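Local structure of halohydrin epoxidase A (Corynebacterium sp., 4Z9F) at residues A72-V77 with A224-A229; P145-A150 with P183-T188; S189-E192 with L197-R200. The protein probably catalyses the reversible conversion of vicinal halohydrins into epoxides with release of halide. The protein carries 1 engineered substitution. All coordinates share one frame; numbering follows the deposited sequence.

Contact 1 (A72-V77 with A224-A229); sequences AIDTIV and ASRRAA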
loop_
_atom_site.group_PDB
_atom_site.type_symbol
_atom_site.label_atom_id
_atom_site.label_comp_id
_atom_site.label_asym_id
_atom_site.label_seq_id
_atom_site.Cartn_x
_atom_site.Cartn_y
_atom_site.Cartn_z
ATOM N N ALA C 72 2.436 -2.912 -36.830
ATOM C CA ALA C 72 2.556 -3.271 -35.421
ATOM C C ALA C 72 2.019 -2.140 -34.556
ATOM O O ALA C 72 2.160 -0.963 -34.903
ATOM C CB ALA C 72 4.012 -3.569 -35.037
ATOM N N ILE C 73 1.413 -2.508 -33.429
ATOM C CA ILE C 73 0.942 -1.541 -32.439
ATOM C C ILE C 73 2.073 -1.281 -31.450
ATOM O O ILE C 73 2.582 -2.216 -30.821
ATOM C CB ILE C 73 -0.312 -2.053 -31.713
ATOM C CG1 ILE C 73 -1.454 -2.282 -32.698
ATOM C CG2 ILE C 73 -0.778 -1.048 -30.639
ATOM C CD1 ILE C 73 -2.634 -2.989 -32.069
ATOM N N ASP C 74 2.461 -0.012 -31.303
ATOM C CA ASP C 74 3.498 0.380 -30.357
ATOM C C ASP C 74 2.935 0.619 -28.957
ATOM O O ASP C 74 3.573 0.251 -27.964
ATOM C CB ASP C 74 4.211 1.647 -30.858
ATOM C CG ASP C 74 5.169 2.252 -29.826
ATOM O OD1 ASP C 74 6.399 2.005 -29.924
ATOM O OD2 ASP C 74 4.704 3.012 -28.932
ATOM N N THR C 75 1.753 1.228 -28.867
ATOM C CA THR C 75 1.150 1.599 -27.592
ATOM C C THR C 75 -0.358 1.425 -27.654
ATOM O O THR C 75 -0.999 1.791 -28.649
ATOM C CB THR C 75 1.490 3.052 -27.224
ATOM O OG1 THR C 75 2.909 3.190 -27.082
ATOM C CG2 THR C 75 0.790 3.463 -25.928
ATOM N N ILE C 76 -0.921 0.838 -26.601
ATOM C CA ILE C 76 -2.360 0.798 -26.395
ATOM C C ILE C 76 -2.650 1.635 -25.149
ATOM O O ILE C 76 -2.063 1.395 -24.088
ATOM C CB ILE C 76 -2.885 -0.638 -26.233
ATOM C CG1 ILE C 76 -2.556 -1.482 -27.475
ATOM C CG2 ILE C 76 -4.390 -0.634 -25.954
ATOM C CD1 ILE C 76 -2.893 -2.949 -27.312
ATOM N N VAL C 77 -3.513 2.637 -25.290
ATOM C CA VAL C 77 -4.058 3.365 -24.150
ATOM C C VAL C 77 -5.455 2.825 -23.909
ATOM O O VAL C 77 -6.384 3.110 -24.674
ATOM C CB VAL C 77 -4.086 4.880 -24.381
ATOM C CG1 VAL C 77 -4.762 5.558 -23.193
ATOM C CG2 VAL C 77 -2.685 5.424 -24.555
ATOM N N ALA C 224 5.054 5.637 -23.234
ATOM C CA ALA C 224 5.078 5.012 -24.558
ATOM C C ALA C 224 6.473 4.957 -25.166
ATOM O O ALA C 224 6.715 4.117 -26.042
ATOM C CB ALA C 224 4.137 5.759 -25.511
ATOM N N SER C 225 7.388 5.830 -24.727
ATOM C CA SER C 225 8.746 5.888 -25.264
ATOM C C SER C 225 9.605 4.708 -24.828
ATOM O O SER C 225 10.623 4.427 -25.472
ATOM C CB SER C 225 9.440 7.177 -24.812
ATOM O OG SER C 225 9.966 7.039 -23.489
ATOM N N ARG C 226 9.236 4.047 -23.734
ATOM C CA ARG C 226 9.958 2.937 -23.112
ATOM C C ARG C 226 11.346 3.342 -22.605
ATOM O O ARG C 226 12.149 2.469 -22.239
ATOM C CB ARG C 226 10.076 1.731 -24.065
ATOM C CG ARG C 226 8.762 1.333 -24.752
ATOM C CD ARG C 226 8.903 0.045 -25.612
ATOM N NE ARG C 226 7.922 -0.011 -26.707
ATOM C CZ ARG C 226 7.920 -0.918 -27.689
ATOM N NH1 ARG C 226 8.842 -1.881 -27.721
ATOM N NH2 ARG C 226 6.998 -0.865 -28.648
ATOM N N ARG C 227 11.648 4.642 -22.552
ATOM C CA ARG C 227 12.965 5.091 -22.112
ATOM C C ARG C 227 13.237 4.777 -20.645
ATOM O O ARG C 227 14.406 4.734 -20.252
ATOM C CB ARG C 227 13.131 6.595 -22.354
ATOM C CG ARG C 227 13.135 6.975 -23.841
ATOM C CD ARG C 227 13.786 8.336 -24.079
ATOM N NE ARG C 227 13.112 9.382 -23.330
ATOM C CZ ARG C 227 13.689 10.162 -22.425
ATOM N NH1 ARG C 227 14.987 10.055 -22.154
ATOM N NH2 ARG C 227 12.960 11.074 -21.801
ATOM N N ALA C 228 12.193 4.583 -19.832
ATOM C CA ALA C 228 12.366 4.224 -18.427
ATOM C C ALA C 228 11.668 2.901 -18.151
ATOM O O ALA C 228 10.941 2.763 -17.164
ATOM C CB ALA C 228 11.825 5.321 -17.504
ATOM N N ALA C 229 11.905 1.914 -19.007
ATOM C CA ALA C 229 11.274 0.599 -18.928
ATOM C C ALA C 229 11.228 -0.019 -17.525
ATOM O O ALA C 229 10.241 -0.690 -17.210
ATOM C CB ALA C 229 11.981 -0.370 -19.879
HETATM O O HOH W 1 5.601 1.665 -26.447
HETATM O O HOH W 2 8.255 3.456 -28.357
#

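Contact 2 (P145-A150 with P183-T188); sequences PLYGPA and PTYFPT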
loop_
_atom_site.group_PDB
_atom_site.type_symbol
_atom_site.label_atom_id
_atom_site.label_comp_id
_atom_site.label_asym_id
_atom_site.label_seq_id
_atom_site.Cartn_x
_atom_site.Cartn_y
_atom_site.Cartn_z
ATOM N N PRO C 145 -18.413 2.973 -4.195
ATOM C CA PRO C 145 -18.296 1.604 -3.670
ATOM C C PRO C 145 -18.471 0.505 -4.706
ATOM O O PRO C 145 -18.284 -0.671 -4.365
ATOM C CB PRO C 145 -19.410 1.538 -2.624
ATOM C CG PRO C 145 -20.482 2.446 -3.206
ATOM C CD PRO C 145 -19.770 3.523 -3.983
ATOM N N LEU C 146 -18.853 0.829 -5.935
ATOM C CA LEU C 146 -18.880 -0.148 -7.016
ATOM C C LEU C 146 -17.838 0.152 -8.074
ATOM O O LEU C 146 -17.156 -0.765 -8.550
ATOM C CB LEU C 146 -20.270 -0.192 -7.663
ATOM C CG LEU C 146 -21.382 -0.632 -6.707
ATOM C CD1 LEU C 146 -22.736 -0.477 -7.368
ATOM C CD2 LEU C 146 -21.152 -2.070 -6.262
ATOM N N TYR C 147 -17.714 1.436 -8.415
ATOM C CA TYR C 147 -16.683 1.937 -9.320
ATOM C C TYR C 147 -15.282 1.677 -8.780
ATOM O O TYR C 147 -14.370 1.337 -9.540
ATOM C CB TYR C 147 -16.916 3.433 -9.519
ATOM C CG TYR C 147 -15.980 4.221 -10.415
ATOM C CD1 TYR C 147 -14.950 4.976 -9.875
ATOM C CD2 TYR C 147 -16.192 4.301 -11.781
ATOM C CE1 TYR C 147 -14.120 5.744 -10.680
ATOM C CE2 TYR C 147 -15.367 5.056 -12.595
ATOM C CZ TYR C 147 -14.334 5.783 -12.037
ATOM O OH TYR C 147 -13.503 6.548 -12.828
ATOM N N GLY C 148 -15.082 1.856 -7.474
ATOM C CA GLY C 148 -13.799 1.584 -6.866
ATOM C C GLY C 148 -13.346 0.149 -7.076
ATOM O O GLY C 148 -12.259 -0.098 -7.607
ATOM N N PRO C 149 -14.145 -0.823 -6.616
ATOM C CA PRO C 149 -13.798 -2.234 -6.867
ATOM C C PRO C 149 -13.447 -2.537 -8.318
ATOM O O PRO C 149 -12.445 -3.216 -8.582
ATOM C CB PRO C 149 -15.063 -2.967 -6.414
ATOM C CG PRO C 149 -15.519 -2.139 -5.247
ATOM C CD PRO C 149 -15.254 -0.707 -5.652
ATOM N N ALA C 150 -14.233 -2.031 -9.267
ATOM C CA ALA C 150 -13.942 -2.296 -10.676
ATOM C C ALA C 150 -12.606 -1.688 -11.105
ATOM O O ALA C 150 -11.836 -2.321 -11.842
ATOM C CB ALA C 150 -15.090 -1.778 -11.543
ATOM N N PRO C 183 -12.831 15.998 -19.972
ATOM C CA PRO C 183 -14.259 16.232 -20.255
ATOM C C PRO C 183 -15.209 15.364 -19.456
ATOM O O PRO C 183 -16.393 15.715 -19.356
ATOM C CB PRO C 183 -14.372 15.926 -21.755
ATOM C CG PRO C 183 -13.296 14.928 -21.988
ATOM C CD PRO C 183 -12.143 15.425 -21.146
ATOM N N THR C 184 -14.751 14.246 -18.888
ATOM C CA THR C 184 -15.669 13.407 -18.132
ATOM C C THR C 184 -15.868 13.938 -16.716
ATOM O O THR C 184 -16.994 14.244 -16.316
ATOM C CB THR C 184 -15.173 11.961 -18.102
ATOM O OG1 THR C 184 -15.115 11.465 -19.443
ATOM C CG2 THR C 184 -16.138 11.108 -17.304
ATOM N N TYR C 185 -14.783 14.087 -15.952
ATOM C CA TYR C 185 -14.929 14.355 -14.525
ATOM C C TYR C 185 -14.653 15.795 -14.118
ATOM O O TYR C 185 -15.206 16.244 -13.111
ATOM C CB TYR C 185 -14.018 13.426 -13.723
ATOM C CG TYR C 185 -14.484 11.988 -13.765
ATOM C CD1 TYR C 185 -15.713 11.625 -13.229
ATOM C CD2 TYR C 185 -13.699 11.001 -14.336
ATOM C CE1 TYR C 185 -16.152 10.313 -13.263
ATOM C CE2 TYR C 185 -14.130 9.683 -14.381
ATOM C CZ TYR C 185 -15.353 9.347 -13.829
ATOM O OH TYR C 185 -15.800 8.038 -13.848
ATOM N N PHE C 186 -13.809 16.526 -14.846
ATOM C CA PHE C 186 -13.457 17.903 -14.492
ATOM C C PHE C 186 -13.332 18.733 -15.763
ATOM O O PHE C 186 -12.242 19.190 -16.122
ATOM C CB PHE C 186 -12.155 17.949 -13.688
ATOM C CG PHE C 186 -12.250 17.296 -12.341
ATOM C CD1 PHE C 186 -12.785 17.980 -11.256
ATOM C CD2 PHE C 186 -11.803 15.999 -12.154
ATOM C CE1 PHE C 186 -12.889 17.368 -10.008
ATOM C CE2 PHE C 186 -11.897 15.386 -10.897
ATOM C CZ PHE C 186 -12.437 16.076 -9.831
ATOM N N PRO C 187 -14.434 18.944 -16.474
ATOM C CA PRO C 187 -14.359 19.773 -17.681
ATOM C C PRO C 187 -13.966 21.201 -17.322
ATOM O O PRO C 187 -14.165 21.662 -16.194
ATOM C CB PRO C 187 -15.774 19.688 -18.264
ATOM C CG PRO C 187 -16.648 19.367 -17.100
ATOM C CD PRO C 187 -15.810 18.504 -16.193
ATOM N N THR C 188 -13.347 21.887 -18.285
ATOM C CA THR C 188 -12.936 23.266 -18.048
ATOM C C THR C 188 -14.109 24.131 -17.600
ATOM O O THR C 188 -13.951 24.993 -16.728
ATOM C CB THR C 188 -12.278 23.835 -19.311
ATOM O OG1 THR C 188 -11.050 23.136 -19.541
ATOM C CG2 THR C 188 -11.969 25.312 -19.148
#

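Contact 3 (S189-E192 with L197-R200); sequences SDWE and LRER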
loop_
_atom_site.group_PDB
_atom_site.type_symbol
_atom_site.label_atom_id
_atom_site.label_comp_id
_atom_site.label_asym_id
_atom_site.label_seq_id
_atom_site.Cartn_x
_atom_site.Cartn_y
_atom_site.Cartn_z
ATOM N N SER C 189 -15.303 23.880 -18.149
ATOM C CA SER C 189 -16.468 24.691 -17.802
ATOM C C SER C 189 -16.816 24.601 -16.317
ATOM O O SER C 189 -17.289 25.585 -15.734
ATOM C CB SER C 189 -17.665 24.261 -18.638
ATOM O OG SER C 189 -17.848 22.868 -18.490
ATOM N N ASP C 190 -16.608 23.439 -15.690
ATOM C CA ASP C 190 -16.836 23.337 -14.247
ATOM C C ASP C 190 -15.864 24.212 -13.474
ATOM O O ASP C 190 -16.244 24.868 -12.493
ATOM C CB ASP C 190 -16.699 21.883 -13.777
ATOM C CG ASP C 190 -17.910 21.037 -14.107
ATOM O OD1 ASP C 190 -17.890 19.823 -13.778
ATOM O OD2 ASP C 190 -18.888 21.570 -14.668
ATOM N N TRP C 191 -14.595 24.216 -13.884
ATOM C CA TRP C 191 -13.629 25.097 -13.243
ATOM C C TRP C 191 -14.005 26.550 -13.460
ATOM O O TRP C 191 -13.865 27.381 -12.554
ATOM C CB TRP C 191 -12.222 24.836 -13.789
ATOM C CG TRP C 191 -11.229 25.699 -13.101
ATOM C CD1 TRP C 191 -10.741 26.898 -13.533
ATOM C CD2 TRP C 191 -10.637 25.458 -11.820
ATOM N NE1 TRP C 191 -9.861 27.409 -12.609
ATOM C CE2 TRP C 191 -9.784 26.549 -11.544
ATOM C CE3 TRP C 191 -10.740 24.424 -10.885
ATOM C CZ2 TRP C 191 -9.028 26.632 -10.373
ATOM C CZ3 TRP C 191 -9.995 24.505 -9.721
ATOM C CH2 TRP C 191 -9.144 25.600 -9.475
ATOM N N GLU C 192 -14.498 26.865 -14.659
ATOM C CA GLU C 192 -14.863 28.234 -15.006
ATOM C C GLU C 192 -16.107 28.692 -14.255
ATOM O O GLU C 192 -16.192 29.855 -13.839
ATOM C CB GLU C 192 -15.094 28.342 -16.517
ATOM C CG GLU C 192 -13.835 28.177 -17.373
ATOM C CD GLU C 192 -12.709 29.098 -16.944
ATOM O OE1 GLU C 192 -11.583 28.606 -16.714
ATOM O OE2 GLU C 192 -12.945 30.320 -16.831
ATOM N N LEU C 197 -15.839 24.049 -6.820
ATOM C CA LEU C 197 -14.730 23.220 -7.290
ATOM C C LEU C 197 -13.389 23.854 -6.946
ATOM O O LEU C 197 -12.473 23.178 -6.463
ATOM C CB LEU C 197 -14.844 22.986 -8.800
ATOM C CG LEU C 197 -13.745 22.145 -9.455
ATOM C CD1 LEU C 197 -13.544 20.810 -8.754
ATOM C CD2 LEU C 197 -14.024 21.924 -10.942
ATOM N N ARG C 198 -13.251 25.158 -7.208
ATOM C CA ARG C 198 -12.019 25.859 -6.871
ATOM C C ARG C 198 -11.696 25.723 -5.392
ATOM O O ARG C 198 -10.530 25.511 -5.015
ATOM C CB ARG C 198 -12.146 27.336 -7.244
ATOM C CG ARG C 198 -12.514 27.570 -8.682
ATOM C CD ARG C 198 -12.495 29.048 -9.004
ATOM N NE ARG C 198 -12.681 29.222 -10.436
ATOM C CZ ARG C 198 -12.339 30.314 -11.102
ATOM N NH1 ARG C 198 -11.791 31.340 -10.456
ATOM N NH2 ARG C 198 -12.543 30.377 -12.410
ATOM N N GLU C 199 -12.713 25.884 -4.539
ATOM C CA GLU C 199 -12.520 25.760 -3.099
ATOM C C GLU C 199 -12.034 24.367 -2.730
ATOM O O GLU C 199 -11.100 24.211 -1.936
ATOM C CB GLU C 199 -13.827 26.065 -2.369
ATOM C CG GLU C 199 -14.219 27.534 -2.342
ATOM C CD GLU C 199 -15.165 27.841 -1.185
ATOM O OE1 GLU C 199 -16.223 27.177 -1.101
ATOM O OE2 GLU C 199 -14.850 28.731 -0.360
ATOM N N ARG C 200 -12.668 23.342 -3.302
ATOM C CA ARG C 200 -12.322 21.961 -2.992
ATOM C C ARG C 200 -10.904 21.632 -3.445
ATOM O O ARG C 200 -10.151 20.962 -2.724
ATOM C CB ARG C 200 -13.342 21.036 -3.655
ATOM C CG ARG C 200 -13.053 19.555 -3.540
ATOM C CD ARG C 200 -14.046 18.791 -4.393
ATOM N NE ARG C 200 -13.667 17.394 -4.573
ATOM C CZ ARG C 200 -14.112 16.621 -5.560
ATOM N NH1 ARG C 200 -14.956 17.115 -6.468
ATOM N NH2 ARG C 200 -13.712 15.355 -5.639
#

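Contact 1 (A72-V77 with A224-A229)
Asp74 and Arg226 reach toward each other from opposite directions and join in a loose salt bridge. OD1 of Asp74 lies 3.2 Å from NH2 of Arg226, but the N-H...O angle of 126° makes the bond weak, and the carboxylate and guanidinium planes are inclined by 30°. Two waters add further links between the segments. Water 2 donates to Asp74 OD1 at 2.8 Å and to Ala224 O at 2.9 Å, bridging carboxylate and backbone. Water 1 sits in the guanidinium plane at its edge, accepting from Arg226 NE at 2.9 Å, and its protons are shared among several acceptors, Ala224 O and Asp74 O included. Next to this polar cluster, the methyl CB of Ala224 packs 3.3 Å from Thr75 OG1. The contact ties an inner strand of the Rossmann-like parallel sheet, 73-79, running between strands 3-6 and 127-132, to the C-terminal end of helix 213-224. Behind the first shell, Thr75 OG1 donates to Asp74 OD2 at 2.6 Å, meeting the oxygen on its anti side, tilted somewhat out of the carboxylate plane, and Tyr26 OH bonds the same OD2. The carboxylate is thus gripped at both oxygens, which limits its rotation. On the other segment, Arg226 is the first residue to leave helical geometry, with a positive phi of 63°, and its chain runs extended from CG to NE back toward the strand. Ser225 OG accepts from Arg227 N in an ST turn and also bonds Phe222 O, fixing the chain on both sides of Ser225.

Contact 2 (P145-A150 with P183-T188)
Tyr147 and Tyr185 hold their backbones far apart, CA to CA 13.6 Å, the first in the opening turn of helix 147-165 and the second in the loop that leads to helix 188-193. Both CB atoms point across the gap, and the two phenols bridge it from opposite directions. Their hydroxyls close the distance, Tyr147 OH lying 2.9 Å from Tyr185 OH. The rings do not stack: their planes are steeply inclined, at about 73°, and each hydroxyl sits obliquely to the other ring. The remaining contact is between the phenol ends, with Tyr185 OH 3.2 Å from Tyr147 CZ and the two CZ atoms 4.1 Å apart. With CG anti to the backbone N (chi1 180°), the Tyr147 ring extends straight off its helix into this meeting point. Tyr147 OH is hydrogen-bonded to NH1 of Arg151, one helical turn on, which anchors it from its own helix. Tyr185 is steadied by its neighbours: Thr184 CG2 lies 3.7 Å above one face of the ring, over its centre, and Phe12 meets the ring edge-to-face. Its backbone N and that of Thr184 both bond to Asn182 OD1, which fixes the loop, while Asn87 touches both tyrosines. Nearby on the same helix turn, Pro149 packs against Leu157 of a neighbouring subunit. A tyrosine followed four residues later by an arginine at the start of this helix is consistent with the Tyr-Arg pair of the Ser-Tyr-Arg active site known from halohydrin dehalogenases; Tyr185 would then stand beside the substrate pocket of this short-chain dehydrogenase-like fold.

Contact 3 (S189-E192 with L197-R200)
Arg198 runs across one face of the Trp191 indole, crossing it at about a right angle, and meets it along nearly its whole length. Its CB starts beside the far end of the indole, 4.1 Å from Trp191 CH2. CG comes next, centred over the six-membered ring in a CH-pi contact, 3.9 Å from the centroid and only 6° off the ring normal. From CG to NE the chain is extended, carrying CD past the ring toward the backbone. NE then donates to Trp191 O at 3.0 Å, with an N-H...O angle of 160°. This joins two short consecutive helices, 188-193 and 195-204, in the region between strand 170-177 and helix 213-224 that in short-chain dehydrogenase-like folds is variable and borders the substrate pocket. At the tip, NH2 donates to the same Trp191 O at 3.3 Å, so NE and NH2 clasp one carbonyl oxygen side-on, in the guanidinium plane. The two bonds hold the guanidinium flat against the indole, planes 19° apart, and CZ makes an off-centre cation-pi contact with the five-membered ring, 4.6 Å from its centroid. Glu192 OE2 lies near NH2 but beyond salt-bridge range, and may add some electrostatic attraction. Trp191 takes its place because CG stands anti to the backbone N, swinging the indole over the second helix. There CE3 touches Leu197 CG at 4.0 Å, while Leu197 CD2 nestles against Asp190 CB and the backbone between Asp190 and Trp191. Leu210 touches the indole from elsewhere in the chain, and Phe186 backs Leu197.

In the fold
Contact 3 is the surface contact; contacts 1 and 2 are partly buried, on opposite sides of the chain's centre, their own centres about 25 Å apart. Contact 1 joins an inner strand to a helix end through charge and water. Contact 2 joins a helix start to a loop through two phenols, while contact 3 joins neighbouring helices by arginine stacked on tryptophan. Contacts 2 and 3 follow in series and touch. Segment 183-188 ends where helix 188-193 begins, and Phe186 of that segment packs on Leu197 of the second helix, CE1 of Phe186 lying 3.7 Å from CD1 of Leu197. Both are nested in the long loop closed by contact 1.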